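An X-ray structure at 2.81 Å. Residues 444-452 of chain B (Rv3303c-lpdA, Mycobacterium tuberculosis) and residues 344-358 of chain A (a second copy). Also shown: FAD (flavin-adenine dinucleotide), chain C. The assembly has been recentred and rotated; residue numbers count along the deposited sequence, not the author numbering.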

# COMPACT_ATOMS: atom_id res chain seq x y z
N ALA B 444 14.65 -1.36 1.59
CA ALA B 444 15.86 -1.24 2.41
C ALA B 444 15.62 -1.61 3.83
O ALA B 444 16.56 -1.71 4.61
CB ALA B 444 16.42 0.16 2.33
N GLN B 445 14.34 -1.79 4.15
CA GLN B 445 13.90 -2.11 5.48
C GLN B 445 13.79 -3.56 5.79
O GLN B 445 13.76 -3.93 6.96
CB GLN B 445 12.54 -1.53 5.72
CG GLN B 445 12.59 -0.09 5.87
CD GLN B 445 11.64 0.33 6.93
OE1 GLN B 445 11.76 -0.12 8.09
NE2 GLN B 445 10.68 1.19 6.57
N THR B 446 13.66 -4.38 4.75
CA THR B 446 13.56 -5.82 4.90
C THR B 446 14.87 -6.39 5.38
O THR B 446 15.93 -6.13 4.80
CB THR B 446 13.14 -6.42 3.60
OG1 THR B 446 12.10 -5.62 3.08
CG2 THR B 446 12.57 -7.80 3.81
N LEU B 447 14.79 -7.13 6.48
CA LEU B 447 15.96 -7.70 7.08
C LEU B 447 16.34 -8.93 6.34
O LEU B 447 15.97 -10.02 6.74
CB LEU B 447 15.69 -8.07 8.55
CG LEU B 447 15.65 -6.83 9.48
CD1 LEU B 447 14.75 -7.12 10.65
CD2 LEU B 447 17.05 -6.43 9.95
N ALA B 448 17.10 -8.78 5.26
CA ALA B 448 17.53 -9.92 4.52
C ALA B 448 18.61 -10.68 5.28
O ALA B 448 19.33 -10.09 6.11
CB ALA B 448 18.04 -9.49 3.24
N VAL B 449 18.71 -11.98 4.98
CA VAL B 449 19.70 -12.91 5.52
C VAL B 449 21.16 -12.53 5.15
O VAL B 449 21.44 -12.26 4.00
CB VAL B 449 19.54 -14.34 4.87
CG1 VAL B 449 20.57 -15.29 5.44
CG2 VAL B 449 18.18 -14.86 5.01
N TYR B 450 22.06 -12.58 6.13
CA TYR B 450 23.49 -12.36 5.94
C TYR B 450 24.22 -13.68 6.25
O TYR B 450 23.88 -14.37 7.22
CB TYR B 450 23.99 -11.29 6.88
CG TYR B 450 25.46 -11.04 6.75
CD1 TYR B 450 26.39 -11.82 7.47
CD2 TYR B 450 25.95 -10.08 5.85
CE1 TYR B 450 27.81 -11.64 7.29
CE2 TYR B 450 27.34 -9.91 5.65
CZ TYR B 450 28.26 -10.68 6.37
OH TYR B 450 29.61 -10.52 6.15
N PRO B 451 25.17 -14.11 5.42
CA PRO B 451 25.74 -13.64 4.16
C PRO B 451 24.86 -14.20 3.03
O PRO B 451 24.73 -15.41 2.91
CB PRO B 451 27.12 -14.29 4.15
CG PRO B 451 27.03 -15.41 5.33
CD PRO B 451 25.62 -15.48 5.70
N SER B 452 24.27 -13.34 2.19
CA SER B 452 23.43 -13.79 1.08
C SER B 452 23.61 -12.83 -0.07
O SER B 452 24.05 -11.69 0.11
CB SER B 452 21.96 -13.80 1.48
OG SER B 452 21.33 -12.61 1.06
PA FAD C . 30.86 -8.57 16.15
O1A FAD C . 31.05 -9.73 17.11
O2A FAD C . 30.74 -8.93 14.67
O5B FAD C . 32.07 -7.67 16.38
C5B FAD C . 32.19 -6.59 17.31
C4B FAD C . 33.65 -6.27 17.11
O4B FAD C . 34.06 -5.17 17.89
C3B FAD C . 34.74 -7.42 17.44
O3B FAD C . 35.15 -8.17 16.30
C2B FAD C . 35.85 -6.75 18.09
O2B FAD C . 37.06 -6.54 17.37
C1B FAD C . 35.33 -5.39 18.50
N9A FAD C . 35.34 -5.06 19.87
C8A FAD C . 34.98 -5.73 21.02
N7A FAD C . 35.17 -5.03 22.11
C5A FAD C . 35.68 -3.84 21.67
C6A FAD C . 36.11 -2.66 22.30
N6A FAD C . 36.08 -2.50 23.60
N1A FAD C . 36.58 -1.64 21.50
C2A FAD C . 36.63 -1.75 20.17
N3A FAD C . 36.23 -2.87 19.47
C4A FAD C . 35.77 -3.87 20.38
N1 FAD C . 24.65 -14.29 11.82
C2 FAD C . 23.98 -14.26 10.63
O2 FAD C . 23.23 -13.31 10.33
N3 FAD C . 24.14 -15.31 9.75
C4 FAD C . 24.93 -16.40 9.94
O4 FAD C . 24.99 -17.27 9.07
C4X FAD C . 25.58 -16.43 11.10
N5 FAD C . 26.43 -17.56 11.32
C5X FAD C . 27.12 -17.58 12.55
C6 FAD C . 28.00 -18.65 12.85
C7 FAD C . 28.72 -18.74 14.07
C7M FAD C . 29.67 -19.93 14.32
C8 FAD C . 28.53 -17.70 15.03
C8M FAD C . 29.24 -17.70 16.37
C9 FAD C . 27.71 -16.64 14.77
C9A FAD C . 27.01 -16.53 13.57
N10 FAD C . 26.12 -15.41 13.23
C10 FAD C . 25.44 -15.36 12.04
C1' FAD C . 26.03 -14.37 14.18
C2' FAD C . 26.66 -13.07 13.77
O2' FAD C . 28.07 -13.32 13.41
C3' FAD C . 26.62 -12.03 14.86
O3' FAD C . 25.27 -11.68 15.07
C4' FAD C . 27.30 -10.72 14.53
O4' FAD C . 28.71 -11.14 14.37
C5' FAD C . 27.38 -9.71 15.58
O5' FAD C . 27.95 -8.53 15.03
P FAD C . 28.36 -7.29 15.88
O1P FAD C . 28.77 -6.33 14.92
O2P FAD C . 27.35 -6.87 16.88
O3P FAD C . 29.56 -7.87 16.66
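Chain A, residues 344-358: VSPIRLRTVAATVFT

The centre of the contact is Leu B447, which gives up 104 Å² to chain A, the largest share of any residue in either stretch. Its CA-to-CB bond points toward chain A, and with chi1 in the m well and chi2 near 152° Leu B447 CD1 reaches a pocket with three walls: 3.7 Å from CG2 of Val A352, 3.8 Å from CG2 of Ile A347 and 3.8 Å from OG1 of Thr A351. The first two distances are those of methyl groups in van der Waals contact. The third involves a hydroxyl that is already engaged, since Thr A351 OG1 donates to Arg A348 O at 2.7 Å. That bond, together with the backbone bonds from Thr A351 N to Arg A348 O (3.1 Å) and from Val A352 N to Leu A349 O (3.3 Å), folds chain A into a compact turn, which brings Ile A347, Thr A351 and Val A352 round the same leucine.

Beyond the turn chain A becomes extended, with strand geometry around Ala A354 and Thr A355, while chain B has no regular helix or strand. The register gives the direction: the CA atoms of Leu B447 and Val A352 are 5.4 Å apart, those of Val B449 and Ala A353 6.0 Å, and those of Gln B445 and Ser A345 8.6 Å. Residue numbers rise together in all three pairs, so the two stretches run in the same general sense, although the turn in chain A uses more residues over the same span. No backbone-to-backbone hydrogen bond joins them directly. Instead, water 1 donates to Leu B447 O at 2.7 Å and to Ala A353 O at 2.9 Å, although it has more acceptors in reach than protons to give.

The alternation expected of an extended chain is visible in chain A: the CA-to-CB bonds of Ala A353 and Thr A355 point toward chain B, whereas that of Ala A354 points away. Ala A353 CB lies 3.5 Å from Leu B447 O and 4.3 Å from Val B449 CG2. Val B449 CG2 also comes within 3.2 Å of Thr A355 CG2, a tight approach for two methyl carbons. Val B449 also presents CG1 to Phe A357, 4.1 Å from its CZ, and Pro B451, which follows a cis peptide bond, places CD 4.0 Å from Phe A357 CE2. The ring meets these neighbours obliquely.

Here the contact borders the flavin. The CA-to-CB bond of Tyr B450 points away from chain A, but its carbonyl accepts a hydrogen bond from FAD, with FAD N3 2.7 Å from Tyr B450 O, and Phe A357 CE2 lies 3.5 Å from FAD O4. Both chains therefore line the isoalloxazine edge.

At the other end the contact becomes polar. Gln B445 and Ser A345 each direct CA-to-CB toward the partner, and Ser A345 OG donates a weak hydrogen bond to Gln B445 OE1 at 3.4 Å. Both residues are partly exposed, in contrast to the buried leucine.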

# COMPACT_ATOMS: atom_id res chain seq x y z
N VAL A 344 12.40 7.15 11.15
CA VAL A 344 12.77 5.96 11.93
C VAL A 344 11.67 4.94 12.10
O VAL A 344 10.60 5.29 12.52
CB VAL A 344 13.21 6.32 13.37
CG1 VAL A 344 13.68 5.06 14.05
CG2 VAL A 344 14.27 7.34 13.38
N SER A 345 11.97 3.67 11.86
CA SER A 345 11.01 2.58 12.05
C SER A 345 11.58 1.51 12.98
O SER A 345 12.39 0.69 12.55
CB SER A 345 10.72 1.86 10.72
OG SER A 345 10.62 2.74 9.61
N PRO A 346 11.15 1.45 14.25
CA PRO A 346 11.70 0.40 15.15
C PRO A 346 11.80 -1.03 14.53
O PRO A 346 10.96 -1.41 13.72
CB PRO A 346 10.75 0.41 16.34
CG PRO A 346 10.17 1.86 16.32
CD PRO A 346 10.04 2.21 14.86
N ILE A 347 12.81 -1.82 14.92
CA ILE A 347 12.94 -3.19 14.38
C ILE A 347 11.78 -4.02 15.00
O ILE A 347 11.48 -3.88 16.18
CB ILE A 347 14.30 -3.92 14.78
CG1 ILE A 347 15.51 -3.00 14.74
CG2 ILE A 347 14.67 -4.94 13.78
CD1 ILE A 347 15.60 -1.98 15.98
N ARG A 348 11.12 -4.86 14.20
CA ARG A 348 10.05 -5.74 14.67
C ARG A 348 10.66 -7.14 14.62
O ARG A 348 11.05 -7.59 13.55
CB ARG A 348 8.84 -5.71 13.70
CG ARG A 348 7.91 -4.47 13.78
CD ARG A 348 7.52 -3.95 12.40
NE ARG A 348 6.45 -4.66 11.70
CZ ARG A 348 6.42 -4.81 10.36
NH1 ARG A 348 7.40 -4.33 9.60
NH2 ARG A 348 5.40 -5.42 9.76
N LEU A 349 10.75 -7.84 15.74
CA LEU A 349 11.34 -9.17 15.69
C LEU A 349 10.69 -10.13 14.68
O LEU A 349 11.36 -10.97 14.10
CB LEU A 349 11.30 -9.83 17.07
CG LEU A 349 12.11 -9.32 18.26
CD1 LEU A 349 13.60 -9.35 17.92
CD2 LEU A 349 11.58 -7.86 18.63
N ARG A 350 9.39 -10.04 14.45
CA ARG A 350 8.81 -10.98 13.55
C ARG A 350 8.96 -10.65 12.08
O ARG A 350 8.23 -11.17 11.22
CB ARG A 350 7.37 -11.25 13.97
CG ARG A 350 7.28 -12.18 15.23
CD ARG A 350 8.09 -13.45 14.91
NE ARG A 350 8.23 -14.44 15.99
CZ ARG A 350 9.29 -15.26 16.09
NH1 ARG A 350 10.28 -15.19 15.19
NH2 ARG A 350 9.36 -16.18 17.06
N THR A 351 9.91 -9.79 11.76
CA THR A 351 10.17 -9.47 10.35
C THR A 351 11.57 -10.01 10.03
O THR A 351 11.91 -10.21 8.87
CB THR A 351 10.08 -7.96 10.06
OG1 THR A 351 11.00 -7.25 10.90
CG2 THR A 351 8.66 -7.44 10.26
N VAL A 352 12.38 -10.24 11.05
CA VAL A 352 13.71 -10.81 10.88
C VAL A 352 13.58 -12.11 10.11
O VAL A 352 12.71 -12.93 10.45
CB VAL A 352 14.34 -11.18 12.22
CG1 VAL A 352 15.66 -11.91 12.03
CG2 VAL A 352 14.54 -9.99 13.01
N ALA A 353 14.44 -12.32 9.11
CA ALA A 353 14.43 -13.54 8.28
C ALA A 353 15.66 -14.26 8.77
O ALA A 353 16.70 -13.64 8.91
CB ALA A 353 14.61 -13.21 6.82
N ALA A 354 15.58 -15.55 9.07
CA ALA A 354 16.76 -16.22 9.57
C ALA A 354 16.94 -17.63 8.97
O ALA A 354 15.96 -18.40 8.83
CB ALA A 354 16.68 -16.27 11.07
N THR A 355 18.17 -17.98 8.58
CA THR A 355 18.36 -19.30 8.03
C THR A 355 19.43 -20.07 8.76
O THR A 355 20.33 -19.46 9.32
CB THR A 355 18.78 -19.27 6.56
OG1 THR A 355 20.17 -19.59 6.49
CG2 THR A 355 18.54 -17.90 5.91
N VAL A 356 19.31 -21.40 8.78
CA VAL A 356 20.28 -22.32 9.41
C VAL A 356 21.00 -22.82 8.20
O VAL A 356 20.35 -23.31 7.28
CB VAL A 356 19.60 -23.59 10.03
CG1 VAL A 356 20.67 -24.59 10.48
CG2 VAL A 356 18.72 -23.24 11.17
N PHE A 357 22.31 -22.73 8.16
CA PHE A 357 23.01 -23.22 6.97
C PHE A 357 23.43 -24.72 6.86
O PHE A 357 24.62 -25.04 6.80
CB PHE A 357 24.19 -22.30 6.66
CG PHE A 357 23.79 -20.98 6.06
CD1 PHE A 357 23.58 -20.87 4.69
CD2 PHE A 357 23.63 -19.84 6.86
CE1 PHE A 357 23.22 -19.64 4.14
CE2 PHE A 357 23.27 -18.61 6.30
CZ PHE A 357 23.07 -18.52 4.95
N THR A 358 22.43 -25.62 6.82
CA THR A 358 22.63 -27.07 6.71
C THR A 358 22.45 -27.44 5.25
O THR A 358 22.41 -26.55 4.39
CB THR A 358 21.53 -27.80 7.46
OG1 THR A 358 20.45 -26.89 7.66
CG2 THR A 358 22.00 -28.28 8.81
O HOH W 1 17.69 -10.97 8.63